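Local coordinates for protein dUTPase (Streptococcus mutans, PDB 3H6X) that probably hydrolyses dUTP to dUMP and diphosphate as a trimeric enzyme of the dUTPase family, at residues R5-I10 against E60-F65; E36-S41 against V46-G51; S69-R72 against L76-I79. All coordinates share one frame; numbering follows the deposited sequence.

Contact 1 (R5-I10 against E60-F65); sequences RGFELI and EVLYLF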
loop_
_atom_site.group_PDB
_atom_site.type_symbol
_atom_site.label_atom_id
_atom_site.label_comp_id
_atom_site.label_asym_id
_atom_site.label_seq_id
_atom_site.Cartn_x
_atom_site.Cartn_y
_atom_site.Cartn_z
ATOM N N ARG B 5 -8.608 -16.003 13.460
ATOM C CA ARG B 5 -7.443 -15.525 12.706
ATOM C C ARG B 5 -6.297 -15.240 13.673
ATOM O O ARG B 5 -6.533 -15.014 14.859
ATOM C CB ARG B 5 -7.787 -14.274 11.895
ATOM C CG ARG B 5 -8.035 -13.036 12.789
ATOM C CD ARG B 5 -8.718 -11.909 11.985
ATOM N NE ARG B 5 -10.074 -12.280 11.565
ATOM C CZ ARG B 5 -11.154 -12.126 12.327
ATOM N NH1 ARG B 5 -11.046 -11.603 13.546
ATOM N NH2 ARG B 5 -12.339 -12.481 11.865
ATOM N N GLY B 6 -5.058 -15.294 13.185
ATOM C CA GLY B 6 -3.935 -15.003 14.060
ATOM C C GLY B 6 -2.610 -15.495 13.490
ATOM O O GLY B 6 -2.526 -15.863 12.304
ATOM N N PHE B 7 -1.580 -15.482 14.341
ATOM C CA PHE B 7 -0.229 -15.902 13.962
ATOM C C PHE B 7 0.217 -17.101 14.765
ATOM O O PHE B 7 -0.155 -17.275 15.934
ATOM C CB PHE B 7 0.784 -14.776 14.236
ATOM C CG PHE B 7 0.507 -13.522 13.471
ATOM C CD1 PHE B 7 0.944 -13.395 12.165
ATOM C CD2 PHE B 7 -0.208 -12.476 14.046
ATOM C CE1 PHE B 7 0.680 -12.220 11.437
ATOM C CE2 PHE B 7 -0.471 -11.318 13.329
ATOM C CZ PHE B 7 -0.017 -11.189 12.024
ATOM N N GLU B 8 1.061 -17.907 14.131
ATOM C CA GLU B 8 1.719 -19.020 14.806
ATOM C C GLU B 8 3.173 -19.028 14.381
ATOM O O GLU B 8 3.505 -18.618 13.272
ATOM C CB GLU B 8 1.068 -20.343 14.410
ATOM C CG GLU B 8 -0.354 -20.520 14.983
ATOM C CD GLU B 8 -1.069 -21.714 14.399
ATOM O OE1 GLU B 8 -0.593 -22.267 13.386
ATOM O OE2 GLU B 8 -2.123 -22.092 14.968
ATOM N N LEU B 9 4.053 -19.473 15.270
ATOM C CA LEU B 9 5.435 -19.715 14.859
ATOM C C LEU B 9 5.499 -20.846 13.839
ATOM O O LEU B 9 4.791 -21.862 13.971
ATOM C CB LEU B 9 6.276 -20.132 16.069
ATOM C CG LEU B 9 6.490 -19.074 17.143
ATOM C CD1 LEU B 9 7.281 -19.643 18.313
ATOM C CD2 LEU B 9 7.210 -17.860 16.548
ATOM N N ILE B 10 6.352 -20.698 12.832
ATOM C CA ILE B 10 6.599 -21.831 11.940
ATOM C C ILE B 10 7.469 -22.829 12.697
ATOM O O ILE B 10 8.053 -22.492 13.716
ATOM C CB ILE B 10 7.289 -21.406 10.621
ATOM C CG1 ILE B 10 8.658 -20.773 10.904
ATOM C CG2 ILE B 10 6.402 -20.444 9.851
ATOM C CD1 ILE B 10 9.489 -20.516 9.655
ATOM N N GLU B 60 -10.978 -13.207 4.101
ATOM C CA GLU B 60 -10.049 -12.319 4.809
ATOM C C GLU B 60 -8.672 -12.332 4.152
ATOM O O GLU B 60 -8.280 -13.324 3.535
ATOM C CB GLU B 60 -9.970 -12.697 6.290
ATOM C CG GLU B 60 -11.313 -12.463 6.997
ATOM C CD GLU B 60 -11.341 -12.881 8.455
ATOM O OE1 GLU B 60 -10.315 -13.385 8.961
ATOM O OE2 GLU B 60 -12.410 -12.692 9.078
ATOM N N VAL B 61 -7.961 -11.211 4.282
ATOM C CA VAL B 61 -6.591 -11.086 3.810
ATOM C C VAL B 61 -5.760 -10.406 4.889
ATOM O O VAL B 61 -6.281 -9.631 5.693
ATOM C CB VAL B 61 -6.545 -10.282 2.482
ATOM C CG1 VAL B 61 -7.083 -8.878 2.702
ATOM C CG2 VAL B 61 -5.137 -10.264 1.903
ATOM N N LEU B 62 -4.455 -10.680 4.881
ATOM C CA LEU B 62 -3.517 -10.019 5.776
ATOM C C LEU B 62 -2.606 -9.160 4.916
ATOM O O LEU B 62 -1.943 -9.677 4.015
ATOM C CB LEU B 62 -2.659 -11.059 6.512
ATOM C CG LEU B 62 -1.483 -10.476 7.330
ATOM C CD1 LEU B 62 -1.957 -9.604 8.469
ATOM C CD2 LEU B 62 -0.616 -11.606 7.870
ATOM N N TYR B 63 -2.570 -7.858 5.171
ATOM C CA TYR B 63 -1.673 -6.971 4.435
ATOM C C TYR B 63 -0.479 -6.659 5.306
ATOM O O TYR B 63 -0.630 -6.464 6.517
ATOM C CB TYR B 63 -2.362 -5.643 4.139
ATOM C CG TYR B 63 -3.446 -5.729 3.100
ATOM C CD1 TYR B 63 -3.207 -6.347 1.879
ATOM C CD2 TYR B 63 -4.699 -5.191 3.331
ATOM C CE1 TYR B 63 -4.208 -6.433 0.916
ATOM C CE2 TYR B 63 -5.702 -5.278 2.375
ATOM C CZ TYR B 63 -5.438 -5.897 1.172
ATOM O OH TYR B 63 -6.416 -5.982 0.205
ATOM N N LEU B 64 0.702 -6.617 4.695
ATOM C CA LEU B 64 1.912 -6.197 5.414
ATOM C C LEU B 64 2.300 -4.821 4.924
ATOM O O LEU B 64 2.475 -4.622 3.726
ATOM C CB LEU B 64 3.064 -7.146 5.098
ATOM C CG LEU B 64 2.829 -8.627 5.375
ATOM C CD1 LEU B 64 4.100 -9.407 5.050
ATOM C CD2 LEU B 64 2.401 -8.814 6.830
ATOM N N PHE B 65 2.400 -3.869 5.847
ATOM C CA PHE B 65 2.812 -2.512 5.507
ATOM C C PHE B 65 4.150 -2.196 6.126
ATOM O O PHE B 65 4.523 -2.729 7.175
ATOM C CB PHE B 65 1.789 -1.471 6.007
ATOM C CG PHE B 65 0.411 -1.663 5.450
ATOM C CD1 PHE B 65 0.125 -1.332 4.134
ATOM C CD2 PHE B 65 -0.598 -2.174 6.246
ATOM C CE1 PHE B 65 -1.159 -1.517 3.619
ATOM C CE2 PHE B 65 -1.871 -2.360 5.744
ATOM C CZ PHE B 65 -2.156 -2.017 4.430
#

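Contact 2 (E36-S41 against V46-G51); sequences ERTEIS and VLVPTG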
loop_
_atom_site.group_PDB
_atom_site.type_symbol
_atom_site.label_atom_id
_atom_site.label_comp_id
_atom_site.label_asym_id
_atom_site.label_seq_id
_atom_site.Cartn_x
_atom_site.Cartn_y
_atom_site.Cartn_z
ATOM N N GLU B 36 15.748 -13.694 12.505
ATOM C CA GLU B 36 17.163 -13.964 12.709
ATOM C C GLU B 36 17.965 -12.835 12.111
ATOM O O GLU B 36 17.514 -12.166 11.176
ATOM C CB GLU B 36 17.565 -15.269 12.034
ATOM C CG GLU B 36 17.465 -15.216 10.542
ATOM C CD GLU B 36 17.957 -16.493 9.872
ATOM O OE1 GLU B 36 18.236 -17.488 10.595
ATOM O OE2 GLU B 36 18.049 -16.487 8.616
ATOM N N ARG B 37 19.164 -12.620 12.632
ATOM C CA ARG B 37 19.974 -11.519 12.131
ATOM C C ARG B 37 20.075 -11.567 10.605
ATOM O O ARG B 37 20.392 -12.611 10.013
ATOM C CB ARG B 37 21.370 -11.539 12.766
ATOM C CG ARG B 37 22.272 -10.425 12.248
ATOM C CD ARG B 37 23.708 -10.539 12.758
ATOM N NE ARG B 37 23.899 -9.816 14.007
ATOM C CZ ARG B 37 24.288 -10.384 15.148
ATOM N NH1 ARG B 37 24.532 -11.693 15.200
ATOM N NH2 ARG B 37 24.436 -9.647 16.246
ATOM N N THR B 38 19.800 -10.436 9.964
ATOM C CA THR B 38 19.747 -10.385 8.510
ATOM C C THR B 38 20.469 -9.146 7.990
ATOM O O THR B 38 20.150 -8.017 8.372
ATOM C CB THR B 38 18.277 -10.370 8.008
ATOM O OG1 THR B 38 17.609 -11.568 8.420
ATOM C CG2 THR B 38 18.220 -10.278 6.497
ATOM N N GLU B 39 21.467 -9.369 7.141
ATOM C CA GLU B 39 22.210 -8.268 6.524
ATOM C C GLU B 39 21.646 -7.930 5.147
ATOM O O GLU B 39 21.301 -8.821 4.359
ATOM C CB GLU B 39 23.674 -8.666 6.338
ATOM C CG GLU B 39 24.523 -8.552 7.580
ATOM C CD GLU B 39 25.964 -8.941 7.297
ATOM O OE1 GLU B 39 26.180 -10.061 6.784
ATOM O OE2 GLU B 39 26.871 -8.126 7.563
ATOM N N ILE B 40 21.582 -6.635 4.847
ATOM C CA ILE B 40 21.146 -6.194 3.530
ATOM C C ILE B 40 22.190 -5.252 2.943
ATOM O O ILE B 40 22.384 -4.140 3.444
ATOM C CB ILE B 40 19.771 -5.490 3.575
ATOM C CG1 ILE B 40 18.765 -6.364 4.346
ATOM C CG2 ILE B 40 19.287 -5.230 2.171
ATOM C CD1 ILE B 40 17.376 -5.780 4.436
ATOM N N SER B 41 22.872 -5.720 1.902
ATOM C CA SER B 41 23.899 -4.927 1.234
ATOM C C SER B 41 23.349 -3.642 0.621
ATOM O O SER B 41 22.165 -3.516 0.338
ATOM C CB SER B 41 24.597 -5.756 0.146
ATOM O OG SER B 41 25.161 -6.922 0.715
ATOM N N VAL B 46 16.428 -8.036 -0.090
ATOM C CA VAL B 46 16.541 -9.269 0.702
ATOM C C VAL B 46 15.195 -9.631 1.307
ATOM O O VAL B 46 14.476 -8.764 1.801
ATOM C CB VAL B 46 17.566 -9.110 1.850
ATOM C CG1 VAL B 46 17.511 -10.291 2.836
ATOM C CG2 VAL B 46 18.975 -8.953 1.269
ATOM N N LEU B 47 14.863 -10.916 1.238
ATOM C CA LEU B 47 13.664 -11.436 1.885
ATOM C C LEU B 47 13.985 -11.673 3.359
ATOM O O LEU B 47 14.788 -12.553 3.696
ATOM C CB LEU B 47 13.232 -12.733 1.201
ATOM C CG LEU B 47 12.633 -12.562 -0.197
ATOM C CD1 LEU B 47 12.515 -13.898 -0.909
ATOM C CD2 LEU B 47 11.276 -11.891 -0.149
ATOM N N VAL B 48 13.380 -10.880 4.241
ATOM C CA VAL B 48 13.703 -10.953 5.661
ATOM C C VAL B 48 12.682 -11.891 6.336
ATOM O O VAL B 48 11.482 -11.629 6.279
ATOM C CB VAL B 48 13.639 -9.551 6.277
ATOM C CG1 VAL B 48 13.949 -9.578 7.789
ATOM C CG2 VAL B 48 14.605 -8.619 5.522
ATOM N N PRO B 49 13.158 -12.962 6.985
ATOM C CA PRO B 49 12.244 -13.880 7.672
ATOM C C PRO B 49 11.640 -13.277 8.918
ATOM O O PRO B 49 12.269 -12.540 9.643
ATOM C CB PRO B 49 13.162 -15.045 8.077
ATOM C CG PRO B 49 14.500 -14.397 8.273
ATOM C CD PRO B 49 14.573 -13.318 7.218
ATOM N N THR B 50 10.399 -13.669 9.176
ATOM C CA THR B 50 9.602 -13.102 10.212
ATOM C C THR B 50 9.309 -14.204 11.262
ATOM O O THR B 50 8.915 -13.934 12.400
ATOM C CB THR B 50 8.402 -12.636 9.404
ATOM O OG1 THR B 50 8.316 -11.209 9.303
ATOM C CG2 THR B 50 7.193 -13.389 9.640
ATOM N N GLY B 51 9.545 -15.459 10.882
ATOM C CA GLY B 51 9.363 -16.580 11.802
ATOM C C GLY B 51 7.928 -17.027 12.039
ATOM O O GLY B 51 7.690 -18.018 12.745
#

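Contact 3 (S69-R72 against L76-I79); sequences SNPR and LVLI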
loop_
_atom_site.group_PDB
_atom_site.type_symbol
_atom_site.label_atom_id
_atom_site.label_comp_id
_atom_site.label_asym_id
_atom_site.label_seq_id
_atom_site.Cartn_x
_atom_site.Cartn_y
_atom_site.Cartn_z
ATOM N N SER B 69 8.997 4.321 10.326
ATOM C CA SER B 69 10.390 4.708 10.575
ATOM C C SER B 69 11.400 3.980 9.675
ATOM O O SER B 69 12.567 4.359 9.621
ATOM C CB SER B 69 10.758 4.480 12.034
ATOM O OG SER B 69 10.653 3.108 12.363
ATOM N N ASN B 70 10.971 2.948 8.951
ATOM C CA ASN B 70 11.941 2.197 8.139
ATOM C C ASN B 70 12.713 3.084 7.147
ATOM O O ASN B 70 13.931 3.079 7.161
ATOM C CB ASN B 70 11.290 1.028 7.412
ATOM C CG ASN B 70 11.092 -0.173 8.301
ATOM O OD1 ASN B 70 11.667 -0.254 9.389
ATOM N ND2 ASN B 70 10.268 -1.131 7.835
ATOM N N PRO B 71 12.006 3.874 6.319
ATOM C CA PRO B 71 12.783 4.616 5.319
ATOM C C PRO B 71 13.609 5.744 5.907
ATOM O O PRO B 71 14.785 5.874 5.582
ATOM C CB PRO B 71 11.718 5.203 4.379
ATOM C CG PRO B 71 10.447 4.493 4.683
ATOM C CD PRO B 71 10.562 3.826 6.013
ATOM N N ARG B 72 13.008 6.581 6.744
ATOM C CA ARG B 72 13.769 7.749 7.172
ATOM C C ARG B 72 14.757 7.461 8.297
ATOM O O ARG B 72 15.732 8.188 8.441
ATOM C CB ARG B 72 12.879 8.961 7.464
ATOM C CG ARG B 72 12.086 8.902 8.718
ATOM C CD ARG B 72 11.459 10.277 8.950
ATOM N NE ARG B 72 10.525 10.332 10.070
ATOM C CZ ARG B 72 10.642 9.639 11.200
ATOM N NH1 ARG B 72 11.679 8.843 11.392
ATOM N NH2 ARG B 72 9.729 9.765 12.155
ATOM N N LEU B 76 15.523 1.692 4.825
ATOM C CA LEU B 76 14.937 0.478 4.234
ATOM C C LEU B 76 13.499 0.733 3.819
ATOM O O LEU B 76 12.782 1.478 4.497
ATOM C CB LEU B 76 14.913 -0.661 5.252
ATOM C CG LEU B 76 16.239 -1.101 5.885
ATOM C CD1 LEU B 76 15.970 -2.237 6.853
ATOM C CD2 LEU B 76 17.242 -1.521 4.793
ATOM N N VAL B 77 13.079 0.105 2.724
ATOM C CA VAL B 77 11.677 0.141 2.301
ATOM C C VAL B 77 11.175 -1.251 1.942
ATOM O O VAL B 77 11.937 -2.098 1.493
ATOM C CB VAL B 77 11.441 1.078 1.090
ATOM C CG1 VAL B 77 11.745 2.537 1.462
ATOM C CG2 VAL B 77 12.256 0.630 -0.119
ATOM N N LEU B 78 9.876 -1.468 2.142
ATOM C CA LEU B 78 9.209 -2.681 1.668
ATOM C C LEU B 78 9.035 -2.513 0.150
ATOM O O LEU B 78 8.207 -1.708 -0.294
ATOM C CB LEU B 78 7.857 -2.812 2.374
ATOM C CG LEU B 78 7.071 -4.094 2.081
ATOM C CD1 LEU B 78 7.820 -5.316 2.571
ATOM C CD2 LEU B 78 5.721 -4.043 2.749
ATOM N N ILE B 79 9.834 -3.245 -0.630
ATOM C CA ILE B 79 10.036 -2.895 -2.030
ATOM C C ILE B 79 8.818 -3.171 -2.907
ATOM O O ILE B 79 8.646 -2.509 -3.937
ATOM C CB ILE B 79 11.326 -3.528 -2.603
ATOM C CG1 ILE B 79 11.764 -2.825 -3.908
ATOM C CG2 ILE B 79 11.139 -5.041 -2.777
ATOM C CD1 ILE B 79 12.007 -1.314 -3.789
#

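Contact 1 (R5-I10 against E60-F65)
Arg5 and Glu60 form a salt bridge with two hydrogen bonds. The arginine grips the carboxylate side-on. NE gives an almost straight bond to Glu60 OE1 (2.8 Å, 177° at the hydrogen), and this oxygen lies in the guanidinium plane. NH2 of Arg5 binds Glu60 OE2, also at 2.8 Å, but the bond is more bent, at 152°. OE2 is met on the syn side, while NE approaches OE1 from above the carboxylate plane. The guanidinium and carboxylate planes are 46° apart. A bend at chi3 of Arg5 turns the guanidinium edge towards Glu60, whose chain is extended beyond CG. OE1 also accepts a bond from Gln57 N, so two donors hold that oxygen. NH1 of Arg5 binds Leu129 O of the second subunit, which ties the salt bridge to the trimer interface.

The two strands are not neighbours in a sheet. Strand 6-9 pairs with strand 52-55, and strand 60-66 lies between strands 118-126 and 82-85 in another sheet of the jelly-roll. The contact joins these sheets through side chains.

The apolar part is Phe7 on Leu62. CD2 of Leu62 meets CE1 of Phe7 at 3.8 Å, obliquely to the ring. The two side chains cross at about a right angle. Ala54 touches both, and Phe124 packs on Leu62 and meets the Phe7 ring with its own.

Contact 2 (E36-S41 against V46-G51)
Val46 packs against Thr38 and Ile40 with its two methyls. CG1 meets Thr38 CG2 at 3.7 Å, the two side chains running past each other in opposite directions. CG2 meets Ile40 CG2 at 3.8 Å. With Val46 CG1 anti to the backbone N (chi1 170°), the branches are split between these two partners. Val48 CG2 is shared in a similar way. It touches both Thr38 CG2 and Ile40 CD1 at 4.1 Å.

Further along, the Pro49 ring meets polar residues through their carbons and oxygens. Its CG lies 3.8 Å from Glu36 CG, with the side chains crossing at about a right angle. Its CD lies 3.7 Å from Thr38 OG1.

Thr38 OG1 donates to Glu36 O at 2.8 Å, a hydrogen bond within its own segment, tilted 31° from the carbonyl plane. This turns the hydroxyl back to its own chain and leaves CG2 to face the valines.

Segments 38-40 and 46-49 run nearly antiparallel (160°), and their axes come no nearer than 8.2 Å. Each belongs to a different sheet of the jelly-roll: 38-40 pairs with 111-113, and 45-49 with 100-105. With no hydrogen bond across it, the contact depends on methyl and ring packing, while the backbones of Thr38 and Ile40 pair with strand 111-113, and those of Val46 and Val48 with strand 100-105.

Contact 3 (S69-R72 against L76-I79)
Leu76 N donates a hydrogen bond to Asn70 O at 3.1 Å, nearly straight at the hydrogen (166°). The Leu76 carbonyl turns back on the same stretch. Its O lies 3.1 Å from Pro71 N, which has no hydrogen to give, and it receives a CA-H...O contact from Pro71 CA at 3.2 Å. The carbonyl is thus packed beside the proline without a classical bond from it.

CB of Asn70 meets Leu76 O at 3.3 Å. Beyond it, CG lies anti to the carbonyl carbon (chi1 -80°), which directs the amide towards Asp66 and Val119. ND2 donates to Asp66 OD1 and to Val119 O, so ND2 has two acceptors. Asp66 also accepts from Leu78 N through OD2. One carboxylate therefore links Asn70 and the strand 76-78.

The segments belong to the single short helix of this mostly beta chain, 69-74, and to strand 76-78, which follows one residue later. Asp66 directly precedes an Arg-Ser-Ser sequence that ends at Ser69 and probably corresponds to conserved motif 2 of trimeric dUTPases. The helix is wider than an alpha-helix at residues 70-72, where a pi-type turn is made. The strand is an outermost strand of its sheet within this chain, next to 100-105.

Pro71 meets Val77 through its ring. CG1 of Val77 is placed anti to the carbonyl carbon (chi1 -64°) and touches both CB and CG of Pro71, each at 4.0 Å. The two side chains cross at about a right angle. Met106 touches both of them. On the second subunit, Gln102 packs on Pro71 and Ile79 packs on Val77. The Leu76 side chain also packs on Met103, Val111 and Leu113.

In the fold
The three contacts touch in pairs. Contacts 1 and 2 lie about 18 Å apart, centre to centre. Ile10 N probably bonds to Gly51 O (3.0 Å), which joins Ile10, just past strand 6-9, to Gly51. Contacts 1 and 3 are about 20 Å apart by centres, yet Leu64 O meets Leu78 CD2 at 3.4 Å. Contacts 2 and 3 are closer, about 14 Å between centres. Ile40 CD1 touches Leu76 CD2 there, and strands 45-49 and 76-78 both flank strand 100-105. Contacts 1 and 3 also both pack on the second subunit. The motif that runs from Asp66 into contact 3 is probably part of the active site, which in trimeric dUTPases forms between subunits.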